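Uncharacterized protein MTH_862 (Methanothermobacter thermautotrophicus, PDB 2R47) is of unknown function, an archaeal protein of the DUF2124 family built around a mixed beta-sheet flanked by helices. Local coordinates at residues Ile29-Val34 with Val87-Gly92; Gly83-Leu88 with Asp112-Gly117. One frame throughout, in Å; residues are numbered along the deposited sequence. Where two conformers were deposited one is given.

Contact 1. Residues Ile29-Val34 with Val87-Gly92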
ATOM      1  N   ILE A  29      -1.844   9.652  15.242  1.00 17.63           N
ATOM      2  CA  ILE A  29      -0.776   9.589  14.249  0.60 16.83           C
ATOM      3  C   ILE A  29      -1.203  10.314  12.980  1.00 15.65           C
ATOM      4  O   ILE A  29      -2.344  10.198  12.541  1.00 15.40           O
ATOM      5  CB  ILE A  29      -0.407   8.134  13.922  0.60 17.00           C
ATOM      6  CG1 ILE A  29       0.042   7.404  15.194  0.60 19.20           C
ATOM      7  CG2 ILE A  29       0.742   8.077  12.857  0.60 16.37           C
ATOM      8  CD1 ILE A  29       0.274   5.920  14.994  0.60 19.76           C
ATOM      9  N   GLY A  30      -0.273  11.056  12.402  1.00 14.00           N
ATOM     10  CA  GLY A  30      -0.491  11.788  11.156  1.00 13.74           C
ATOM     11  C   GLY A  30       0.469  11.180  10.165  1.00 14.32           C
ATOM     12  O   GLY A  30       1.619  10.972  10.506  1.00 15.19           O
ATOM     13  N   PHE A  31      -0.016  10.847   8.974  1.00 13.96           N
ATOM     14  CA  PHE A  31       0.873  10.349   7.884  1.00 13.70           C
ATOM     15  C   PHE A  31       0.858  11.421   6.816  1.00 14.42           C
ATOM     16  O   PHE A  31      -0.221  11.751   6.365  1.00 15.82           O
ATOM     17  CB  PHE A  31       0.298   9.050   7.289  1.00 13.01           C
ATOM     18  CG  PHE A  31       0.254   7.892   8.277  1.00 13.54           C
ATOM     19  CD1 PHE A  31       1.295   6.984   8.347  1.00 14.01           C
ATOM     20  CD2 PHE A  31      -0.879   7.693   9.090  1.00 15.32           C
ATOM     21  CE1 PHE A  31       1.249   5.890   9.225  1.00 16.19           C
ATOM     22  CE2 PHE A  31      -0.935   6.596   9.992  1.00 13.36           C
ATOM     23  CZ  PHE A  31       0.137   5.706  10.050  1.00 14.69           C
ATOM     24  N   ALA A  32       2.032  11.941   6.433  1.00 14.41           N
ATOM     25  CA  ALA A  32       2.117  12.997   5.410  1.00 14.84           C
ATOM     26  C   ALA A  32       2.814  12.417   4.197  1.00 14.22           C
ATOM     27  O   ALA A  32       3.913  11.870   4.295  1.00 13.74           O
ATOM     28  CB  ALA A  32       2.894  14.189   5.945  1.00 14.86           C
ATOM     29  N   GLY A  33       2.181  12.531   3.045  1.00 15.12           N
ATOM     30  CA  GLY A  33       2.845  12.031   1.843  1.00 14.54           C
ATOM     31  C   GLY A  33       2.204  12.517   0.560  1.00 15.09           C
ATOM     32  O   GLY A  33       1.161  13.186   0.561  1.00 15.35           O
ATOM     33  N   VAL A  34       2.822  12.132  -0.542  1.00 13.67           N
ATOM     34  CA  VAL A  34       2.302  12.497  -1.855  1.00 14.91           C
ATOM     35  C   VAL A  34       1.048  11.683  -2.208  1.00 14.62           C
ATOM     36  O   VAL A  34       1.085  10.455  -2.255  1.00 15.11           O
ATOM     37  CB  VAL A  34       3.370  12.242  -2.890  1.00 14.05           C
ATOM     38  CG1 VAL A  34       2.843  12.650  -4.275  1.00 14.83           C
ATOM     39  CG2 VAL A  34       4.605  13.042  -2.523  1.00 13.89           C
ATOM     40  N   VAL A  87       2.493  11.609  16.953  1.00 16.61           N
ATOM     41  CA  VAL A  87       3.561  11.072  16.066  1.00 16.48           C
ATOM     42  C   VAL A  87       3.254  11.549  14.655  1.00 15.41           C
ATOM     43  O   VAL A  87       2.132  11.342  14.146  1.00 15.86           O
ATOM     44  CB  VAL A  87       3.623   9.507  16.009  1.00 16.47           C
ATOM     45  CG1 VAL A  87       4.747   9.034  15.024  1.00 17.25           C
ATOM     46  CG2 VAL A  87       3.906   8.922  17.401  1.00 18.77           C
ATOM     47  N   LEU A  88       4.233  12.178  14.019  1.00 14.95           N
ATOM     48  CA  LEU A  88       4.067  12.580  12.647  1.00 14.85           C
ATOM     49  C   LEU A  88       4.956  11.674  11.810  1.00 14.61           C
ATOM     50  O   LEU A  88       6.154  11.645  12.012  1.00 14.80           O
ATOM     51  CB  LEU A  88       4.436  14.050  12.449  1.00 16.15           C
ATOM     52  CG  LEU A  88       4.342  14.587  11.008  1.00 15.69           C
ATOM     53  CD1 LEU A  88       2.988  14.371  10.298  1.00 15.32           C
ATOM     54  CD2 LEU A  88       4.767  16.087  11.000  1.00 15.00           C
ATOM     55  N   VAL A  89       4.357  10.956  10.851  1.00 13.75           N
ATOM     56  CA  VAL A  89       5.091  10.026  10.024  1.00 14.05           C
ATOM     57  C   VAL A  89       5.210  10.645   8.622  1.00 13.45           C
ATOM     58  O   VAL A  89       4.201  10.818   7.889  1.00 15.06           O
ATOM     59  CB  VAL A  89       4.374   8.605   9.958  1.00 13.38           C
ATOM     60  CG1 VAL A  89       5.213   7.626   9.071  1.00 15.10           C
ATOM     61  CG2 VAL A  89       4.064   8.054  11.398  1.00 16.43           C
ATOM     62  N   LEU A  90       6.433  10.982   8.239  1.00 12.73           N
ATOM     63  CA  LEU A  90       6.693  11.461   6.875  1.00 13.88           C
ATOM     64  C   LEU A  90       6.895  10.236   5.979  1.00 14.56           C
ATOM     65  O   LEU A  90       7.687   9.330   6.318  1.00 16.16           O
ATOM     66  CB  LEU A  90       7.966  12.323   6.838  1.00 13.79           C
ATOM     67  CG  LEU A  90       7.947  13.522   7.813  1.00 14.85           C
ATOM     68  CD1 LEU A  90       9.320  14.354   7.630  1.00 14.19           C
ATOM     69  CD2 LEU A  90       6.679  14.361   7.632  1.00 14.47           C
ATOM     70  N   LEU A  91       6.227  10.239   4.830  1.00 15.41           N
ATOM     71  CA  LEU A  91       6.344   9.165   3.843  1.00 14.99           C
ATOM     72  C   LEU A  91       7.396   9.510   2.811  1.00 16.61           C
ATOM     73  O   LEU A  91       7.626  10.708   2.505  1.00 17.00           O
ATOM     74  CB  LEU A  91       4.946   8.853   3.231  1.00 15.09           C
ATOM     75  CG  LEU A  91       3.963   8.436   4.356  1.00 15.36           C
ATOM     76  CD1 LEU A  91       2.537   8.285   3.769  1.00 14.94           C
ATOM     77  CD2 LEU A  91       4.341   7.114   5.040  1.00 18.60           C
ATOM     78  N   GLY A  92       8.084   8.475   2.295  1.00 17.27           N
ATOM     79  CA  GLY A  92       9.231   8.697   1.439  1.00 18.13           C
ATOM     80  C   GLY A  92       9.045   9.587   0.207  1.00 18.30           C
ATOM     81  O   GLY A  92       9.986  10.288  -0.203  1.00 19.39           O
TER

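Contact 2. Residues Gly83-Leu88 with Asp112-Gly117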
ATOM      1  N   GLY A  83      -6.149  18.233  13.160  1.00 22.27           N
ATOM      2  CA  GLY A  83      -5.711  18.148  14.549  1.00 23.66           C
ATOM      3  C   GLY A  83      -4.248  17.774  14.576  1.00 23.54           C
ATOM      4  O   GLY A  83      -3.781  16.927  13.802  1.00 22.40           O
ATOM      5  N   ASN A  84      -3.503  18.348  15.501  1.00 23.18           N
ATOM      6  CA  ASN A  84      -2.125  17.935  15.549  1.00 22.19           C
ATOM      7  C   ASN A  84      -2.002  16.522  16.133  1.00 19.56           C
ATOM      8  O   ASN A  84      -2.990  15.928  16.639  1.00 18.60           O
ATOM      9  CB  ASN A  84      -1.208  19.007  16.174  1.00 23.52           C
ATOM     10  CG  ASN A  84      -1.463  19.219  17.592  1.00 25.69           C
ATOM     11  OD1 ASN A  84      -0.914  20.157  18.187  1.00 29.38           O
ATOM     12  ND2 ASN A  84      -2.297  18.393  18.171  1.00 24.01           N
ATOM     13  N   VAL A  85      -0.806  15.969  16.017  1.00 17.51           N
ATOM     14  CA  VAL A  85      -0.622  14.557  16.294  1.00 16.97           C
ATOM     15  C   VAL A  85       0.521  14.385  17.235  1.00 16.64           C
ATOM     16  O   VAL A  85       1.375  15.273  17.339  1.00 16.58           O
ATOM     17  CB  VAL A  85      -0.347  13.772  14.966  1.00 16.62           C
ATOM     18  CG1 VAL A  85      -1.520  13.953  13.996  1.00 18.46           C
ATOM     19  CG2 VAL A  85       0.927  14.310  14.277  1.00 18.33           C
ATOM     20  N   ASP A  86       0.568  13.267  17.947  1.00 17.67           N
ATOM     21  CA  ASP A  86       1.728  13.035  18.799  0.60 18.78           C
ATOM     22  C   ASP A  86       2.811  12.186  18.115  1.00 17.43           C
ATOM     23  O   ASP A  86       3.917  12.078  18.613  1.00 17.16           O
ATOM     24  CB  ASP A  86       1.331  12.543  20.204  0.60 20.32           C
ATOM     25  CG  ASP A  86       0.485  11.297  20.159  0.60 23.56           C
ATOM     26  OD1 ASP A  86       0.955  10.328  19.562  0.60 25.35           O
ATOM     27  OD2 ASP A  86      -0.639  11.279  20.709  0.60 24.06           O
ATOM     28  N   VAL A  87       2.493  11.609  16.953  1.00 16.61           N
ATOM     29  CA  VAL A  87       3.561  11.072  16.066  1.00 16.48           C
ATOM     30  C   VAL A  87       3.254  11.549  14.655  1.00 15.41           C
ATOM     31  O   VAL A  87       2.132  11.342  14.146  1.00 15.86           O
ATOM     32  CB  VAL A  87       3.623   9.507  16.009  1.00 16.47           C
ATOM     33  CG1 VAL A  87       4.747   9.034  15.024  1.00 17.25           C
ATOM     34  CG2 VAL A  87       3.906   8.922  17.401  1.00 18.77           C
ATOM     35  N   LEU A  88       4.233  12.178  14.019  1.00 14.95           N
ATOM     36  CA  LEU A  88       4.067  12.580  12.647  1.00 14.85           C
ATOM     37  C   LEU A  88       4.956  11.674  11.810  1.00 14.61           C
ATOM     38  O   LEU A  88       6.154  11.645  12.012  1.00 14.80           O
ATOM     39  CB  LEU A  88       4.436  14.050  12.449  1.00 16.15           C
ATOM     40  CG  LEU A  88       4.342  14.587  11.008  1.00 15.69           C
ATOM     41  CD1 LEU A  88       2.988  14.371  10.298  1.00 15.32           C
ATOM     42  CD2 LEU A  88       4.767  16.087  11.000  1.00 15.00           C
ATOM     43  N   ASP A 112       3.894  22.753  12.639  1.00 24.92           N
ATOM     44  CA  ASP A 112       2.444  22.911  12.778  1.00 25.45           C
ATOM     45  C   ASP A 112       1.665  21.670  13.242  1.00 24.31           C
ATOM     46  O   ASP A 112       0.712  21.779  14.031  1.00 23.93           O
ATOM     47  CB  ASP A 112       1.825  23.378  11.452  1.00 25.47           C
ATOM     48  CG  ASP A 112       2.224  24.812  11.064  1.00 29.41           C
ATOM     49  OD1 ASP A 112       2.800  25.586  11.882  1.00 29.85           O
ATOM     50  OD2 ASP A 112       1.961  25.152   9.892  1.00 29.53           O
ATOM     51  N   ALA A 113       1.987  20.518  12.681  1.00 22.10           N
ATOM     52  CA  ALA A 113       1.176  19.320  12.837  1.00 22.26           C
ATOM     53  C   ALA A 113       1.667  18.430  13.965  1.00 23.05           C
ATOM     54  O   ALA A 113       0.877  17.657  14.497  1.00 24.96           O
ATOM     55  CB  ALA A 113       1.166  18.502  11.539  1.00 21.17           C
ATOM     56  N   LEU A 114       2.948  18.522  14.325  1.00 22.37           N
ATOM     57  CA  LEU A 114       3.441  17.658  15.409  1.00 22.07           C
ATOM     58  C   LEU A 114       3.316  18.386  16.730  1.00 21.97           C
ATOM     59  O   LEU A 114       3.880  19.479  16.883  1.00 21.56           O
ATOM     60  CB  LEU A 114       4.895  17.231  15.151  1.00 22.63           C
ATOM     61  CG  LEU A 114       5.482  16.197  16.126  1.00 21.89           C
ATOM     62  CD1 LEU A 114       4.665  14.872  16.191  1.00 18.41           C
ATOM     63  CD2 LEU A 114       6.994  15.933  15.758  1.00 19.47           C
ATOM     64  N   GLU A 115       2.588  17.813  17.694  1.00 23.61           N
ATOM     65  CA  GLU A 115       2.461  18.501  18.973  1.00 24.99           C
ATOM     66  C   GLU A 115       3.857  18.638  19.650  1.00 25.21           C
ATOM     67  O   GLU A 115       4.754  17.804  19.428  1.00 24.85           O
ATOM     68  CB  GLU A 115       1.415  17.808  19.870  1.00 26.08           C
ATOM     69  CG  GLU A 115       1.892  16.613  20.555  1.00 26.77           C
ATOM     70  CD  GLU A 115       0.837  16.010  21.481  1.00 26.07           C
ATOM     71  OE1 GLU A 115      -0.384  16.033  21.211  1.00 26.24           O
ATOM     72  OE2 GLU A 115       1.257  15.532  22.523  1.00 30.03           O
ATOM     73  N   GLU A 116       4.050  19.676  20.466  1.00 24.75           N
ATOM     74  CA  GLU A 116       5.341  19.851  21.132  1.00 25.38           C
ATOM     75  C   GLU A 116       5.638  18.598  21.955  1.00 23.91           C
ATOM     76  O   GLU A 116       4.731  18.049  22.581  1.00 23.51           O
ATOM     77  CB  GLU A 116       5.347  21.095  22.064  1.00 26.71           C
ATOM     78  CG  GLU A 116       6.789  21.467  22.441  1.00 33.23           C
ATOM     79  CD  GLU A 116       7.722  21.477  21.202  1.00 43.98           C
ATOM     80  OE1 GLU A 116       7.541  22.379  20.340  1.00 47.34           O
ATOM     81  OE2 GLU A 116       8.610  20.576  21.066  1.00 47.11           O
ATOM     82  N   GLY A 117       6.893  18.151  21.949  1.00 23.01           N
ATOM     83  CA  GLY A 117       7.283  16.885  22.581  1.00 22.40           C
ATOM     84  C   GLY A 117       6.911  15.599  21.834  1.00 22.86           C
ATOM     85  O   GLY A 117       7.160  14.496  22.341  1.00 22.31           O
TER

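Contact 1. Residues Ile29-Val34 with Val87-Gly92
The ring of Phe31 has Ile29 CG2 over one face, offset toward the rim, with Leu91 CD2 at its edge, near the ring plane. Phe31 and Val89 run side by side and point the same way; CD1 of the ring lies 3.8 Å from Val89 CB. Ile29 crosses Val89 obliquely, its CG2, anti to the backbone N, reaching Val89 CG2 at 3.6 Å. Ile29, Phe31, Val87 and Val89 thus make one apolar patch. On the other face of the sheet the methyl of Ala32 meets Leu90 CD2 at 4.1 Å, while Leu88 CD1 reaches across to Gly30 O at 3.7 Å, close over a residue without a side chain. Between the two patches the strands run parallel, held by four backbone bonds: Val87 O accepts from Gly30 N, Gly30 O from Val89 N, Val89 O from Ala32 N and Ala32 O from Leu91 N. The Val89 N to Gly30 O bond is 2.8 Å long and nearly straight (170°). Flanked by strands 53-58 and 118-125 in the mixed sheet, the pair sits in the middle layer of an alpha/beta sandwich: helix 40-48 packs on Phe31 and Leu91, helix 103-113 on the opposite face at Ala32, Leu88 and Leu90.

Contact 2. Residues Gly83-Leu88 with Asp112-Gly117
Leu114 CG stands anti to its backbone N (chi1 -173°), and the bent second torsion swings CD1 back toward residues 83-88, where it lies 3.8 Å from Leu88 CB and 3.5 Å from Val85 O. Glu115 takes the crowded first position, CG between N and the carbonyl carbon (chi1 80°), then runs extended past Val85 O so that CD comes 3.7 Å from Asp86 CB. Asn84 has the same crowded placement; its side chain crosses that of Glu115 at about a right angle, with OD1 3.7 Å from Glu115 CB. Around a single parallel bridge, Val85 with Leu114, two backbone bonds join the segments. Val85 N gives to Ala113 O, the carbonyl at the end of helix 103-113, and Val85 O receives Glu115 N at 2.8 Å in a nearly straight bond (177°). One residue therefore uses both its N-H and its C=O to tie the loop before strand 88-91 to the end of the helix in the beta-alpha-beta crossover to parallel strand 118-125. Val85 O is gripped by that N-H with Leu114 CD1 and Glu115 CG packed against it. The carboxylates of Asp86 and Glu115 approach without touching, OD2 to OE1 being 4.8 Å. Asp86 OD2 accepts from the backbone N-H groups of Glu27 and Arg28, which probably steadies its negative charge, whereas the proximity of Glu115 would tend to raise the proton affinity of both acids.

How the contacts relate
Contact 1 is wholly buried, close to the centre of the chain, whereas contact 2 is only partly buried, about 13 Å from that centre. They share Val87 and Leu88, where the loop turns into strand 88-91, and they touch directly: Val85 CG1 packs 3.5 Å from Gly30 N. Leu88 serves both: CD1 reaches over Gly30 and its CB lies against Leu114. Contact 1 relies on a regular ladder and apolar side chains; contact 2 has a single bridge, and beside its leucines and valine it brings in an amide and two acids. Contact 1 fixes strand 88-91 in the sheet, and contact 2 ties the loop before that strand to the far end of helix 103-113.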